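Long-range contact in acetyl xylan esterase (Paenibacillus sp. R4, PDB 6AGQ), which probably removes acetyl groups from acetylated xylan as a cold-active serine esterase of the alpha/beta-hydrolase clan: residues 90-95 with 162-167. Numbering follows the deposited sequence.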
loop_
_atom_site.group_PDB
_atom_site.type_symbol
_atom_site.label_atom_id
_atom_site.label_comp_id
_atom_site.label_asym_id
_atom_site.label_seq_id
_atom_site.Cartn_x
_atom_site.Cartn_y
_atom_site.Cartn_z
ATOM N N VAL A 90 -0.724 -36.087 -15.784
ATOM C CA VAL A 90 0.565 -35.555 -15.278
ATOM C C VAL A 90 0.368 -34.103 -14.946
ATOM O O VAL A 90 -0.020 -33.258 -15.813
ATOM C CB VAL A 90 1.704 -35.794 -16.322
ATOM C CG1 VAL A 90 3.003 -35.177 -15.862
ATOM C CG2 VAL A 90 1.928 -37.296 -16.537
ATOM N N LYS A 91 0.620 -33.807 -13.686
ATOM C CA LYS A 91 0.513 -32.465 -13.153
ATOM C C LYS A 91 1.912 -31.775 -12.984
ATOM O O LYS A 91 2.831 -32.329 -12.389
ATOM C CB LYS A 91 -0.179 -32.526 -11.792
ATOM C CG LYS A 91 -0.259 -31.227 -11.063
ATOM C CD LYS A 91 -1.221 -31.260 -9.884
ATOM C CE LYS A 91 -1.277 -29.885 -9.225
ATOM N NZ LYS A 91 -2.004 -29.977 -7.925
ATOM N N TYR A 92 2.019 -30.531 -13.417
ATOM C CA TYR A 92 3.255 -29.730 -13.280
ATOM C C TYR A 92 2.917 -28.515 -12.456
ATOM O O TYR A 92 1.798 -28.013 -12.509
ATOM C CB TYR A 92 3.722 -29.304 -14.640
ATOM C CG TYR A 92 4.032 -30.408 -15.646
ATOM C CD1 TYR A 92 4.954 -31.360 -15.386
ATOM C CD2 TYR A 92 3.408 -30.448 -16.885
ATOM C CE1 TYR A 92 5.259 -32.346 -16.301
ATOM C CE2 TYR A 92 3.725 -31.407 -17.810
ATOM C CZ TYR A 92 4.655 -32.373 -17.499
ATOM O OH TYR A 92 4.955 -33.368 -18.409
ATOM N N HIS A 93 3.845 -27.995 -11.684
ATOM C CA HIS A 93 3.483 -27.090 -10.620
ATOM C C HIS A 93 3.962 -25.679 -10.941
ATOM O O HIS A 93 4.745 -25.464 -11.842
ATOM C CB HIS A 93 4.010 -27.566 -9.264
ATOM C CG HIS A 93 5.497 -27.495 -9.154
ATOM N ND1 HIS A 93 6.188 -26.289 -9.036
ATOM C CD2 HIS A 93 6.423 -28.481 -9.072
ATOM C CE1 HIS A 93 7.480 -26.556 -8.924
ATOM N NE2 HIS A 93 7.648 -27.874 -8.956
ATOM N N GLY A 94 3.445 -24.751 -10.164
ATOM C CA GLY A 94 3.720 -23.321 -10.289
ATOM C C GLY A 94 5.075 -22.851 -9.839
ATOM O O GLY A 94 5.858 -23.573 -9.240
ATOM N N TYR A 95 5.375 -21.612 -10.162
ATOM C CA TYR A 95 6.736 -21.112 -9.976
ATOM C C TYR A 95 7.105 -21.096 -8.537
ATOM O O TYR A 95 6.451 -20.439 -7.745
ATOM C CB TYR A 95 6.834 -19.687 -10.523
ATOM C CG TYR A 95 8.256 -19.156 -10.626
ATOM C CD1 TYR A 95 9.078 -19.564 -11.655
ATOM C CD2 TYR A 95 8.749 -18.267 -9.712
ATOM C CE1 TYR A 95 10.347 -19.044 -11.815
ATOM C CE2 TYR A 95 10.037 -17.753 -9.835
ATOM C CZ TYR A 95 10.822 -18.132 -10.914
ATOM O OH TYR A 95 12.118 -17.685 -11.079
ATOM N N ILE A 162 9.250 -34.146 -20.158
ATOM C CA ILE A 162 9.033 -35.201 -21.165
ATOM C C ILE A 162 9.375 -36.567 -20.556
ATOM O O ILE A 162 8.721 -37.623 -20.806
ATOM C CB ILE A 162 9.897 -34.916 -22.434
ATOM C CG1 ILE A 162 9.227 -33.800 -23.278
ATOM C CG2 ILE A 162 10.157 -36.185 -23.285
ATOM C CD1 ILE A 162 10.201 -33.172 -24.282
ATOM N N ARG A 163 10.416 -36.558 -19.737
ATOM C CA ARG A 163 10.767 -37.768 -19.020
ATOM C C ARG A 163 9.702 -38.208 -17.990
ATOM O O ARG A 163 9.606 -39.412 -17.727
ATOM C CB ARG A 163 12.165 -37.616 -18.421
ATOM C CG ARG A 163 13.210 -37.589 -19.512
ATOM C CD ARG A 163 14.527 -37.040 -19.027
ATOM N NE ARG A 163 15.267 -38.039 -18.255
ATOM C CZ ARG A 163 15.969 -39.047 -18.750
ATOM N NH1 ARG A 163 16.091 -39.251 -20.082
ATOM N NH2 ARG A 163 16.593 -39.852 -17.886
ATOM N N ALA A 164 8.887 -37.294 -17.457
ATOM C CA ALA A 164 7.676 -37.687 -16.727
ATOM C C ALA A 164 6.681 -38.496 -17.591
ATOM O O ALA A 164 6.010 -39.384 -17.124
ATOM C CB ALA A 164 6.990 -36.474 -16.130
ATOM N N LEU A 165 6.593 -38.194 -18.873
ATOM C CA LEU A 165 5.756 -39.020 -19.772
ATOM C C LEU A 165 6.409 -40.388 -19.993
ATOM O O LEU A 165 5.691 -41.368 -20.050
ATOM C CB LEU A 165 5.536 -38.361 -21.116
ATOM C CG LEU A 165 5.097 -36.903 -21.084
ATOM C CD1 LEU A 165 5.181 -36.284 -22.489
ATOM C CD2 LEU A 165 3.720 -36.756 -20.453
ATOM N N ASP A 166 7.750 -40.454 -20.087
ATOM C CA ASP A 166 8.510 -41.752 -20.111
ATOM C C ASP A 166 8.217 -42.541 -18.830
ATOM O O ASP A 166 8.081 -43.746 -18.874
ATOM C CB ASP A 166 10.088 -41.605 -20.168
ATOM C CG ASP A 166 10.637 -40.868 -21.441
ATOM O OD1 ASP A 166 9.900 -40.688 -22.423
ATOM O OD2 ASP A 166 11.851 -40.475 -21.451
ATOM N N PHE A 167 8.195 -41.874 -17.683
ATOM C CA PHE A 167 7.876 -42.588 -16.431
ATOM C C PHE A 167 6.459 -43.165 -16.456
ATOM O O PHE A 167 6.288 -44.378 -16.197
ATOM C CB PHE A 167 8.023 -41.742 -15.180
ATOM C CG PHE A 167 7.583 -42.458 -13.912
ATOM C CD1 PHE A 167 8.426 -43.366 -13.282
ATOM C CD2 PHE A 167 6.281 -42.252 -13.374
ATOM C CE1 PHE A 167 7.992 -44.045 -12.138
ATOM C CE2 PHE A 167 5.847 -42.903 -12.224
ATOM C CZ PHE A 167 6.701 -43.801 -11.595
#
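Val90 and Tyr92, on one face of strand 86-92, meet Ala164 and Leu165 of helix 153-170 through methyl groups and a phenol end. The axes of strand 90-92 and helix 162-167 run roughly antiparallel, at 154°, and approach to 9.9 Å. Val90 divides its two methyls between neighbouring helix residues: CG1 lies 4.2 Å from Ala164 CB, whereas CG2 lies 4.3 Å from Leu165 CD2. Tyr92 has CG anti to its carbonyl carbon and beside its backbone N (chi1 -59°); from there the ring extends back toward Val90. Ala164 CB sits at the ring edge, near its plane, 4.5 Å from Tyr92 CE1. The Leu165 side chain crosses that of Tyr92 at about a right angle, its CD2 touching OH at 4.1 Å. The same hydroxyl is hydrogen-bonded to the backbone oxygen of Cys161, while Leu190 and Ala194 of helix 186-197 touch the Tyr92 side chain. This is helix-on-sheet packing in the alpha/beta-hydrolase fold, close to the probable nucleophile elbow around Ser185, which Tyr92 also touches. No hydrogen bond joins the two segments, and all four touching residues are buried; the direct contact is therefore mainly van der Waals, and the phenol hydroxyl bonds to Cys161 instead.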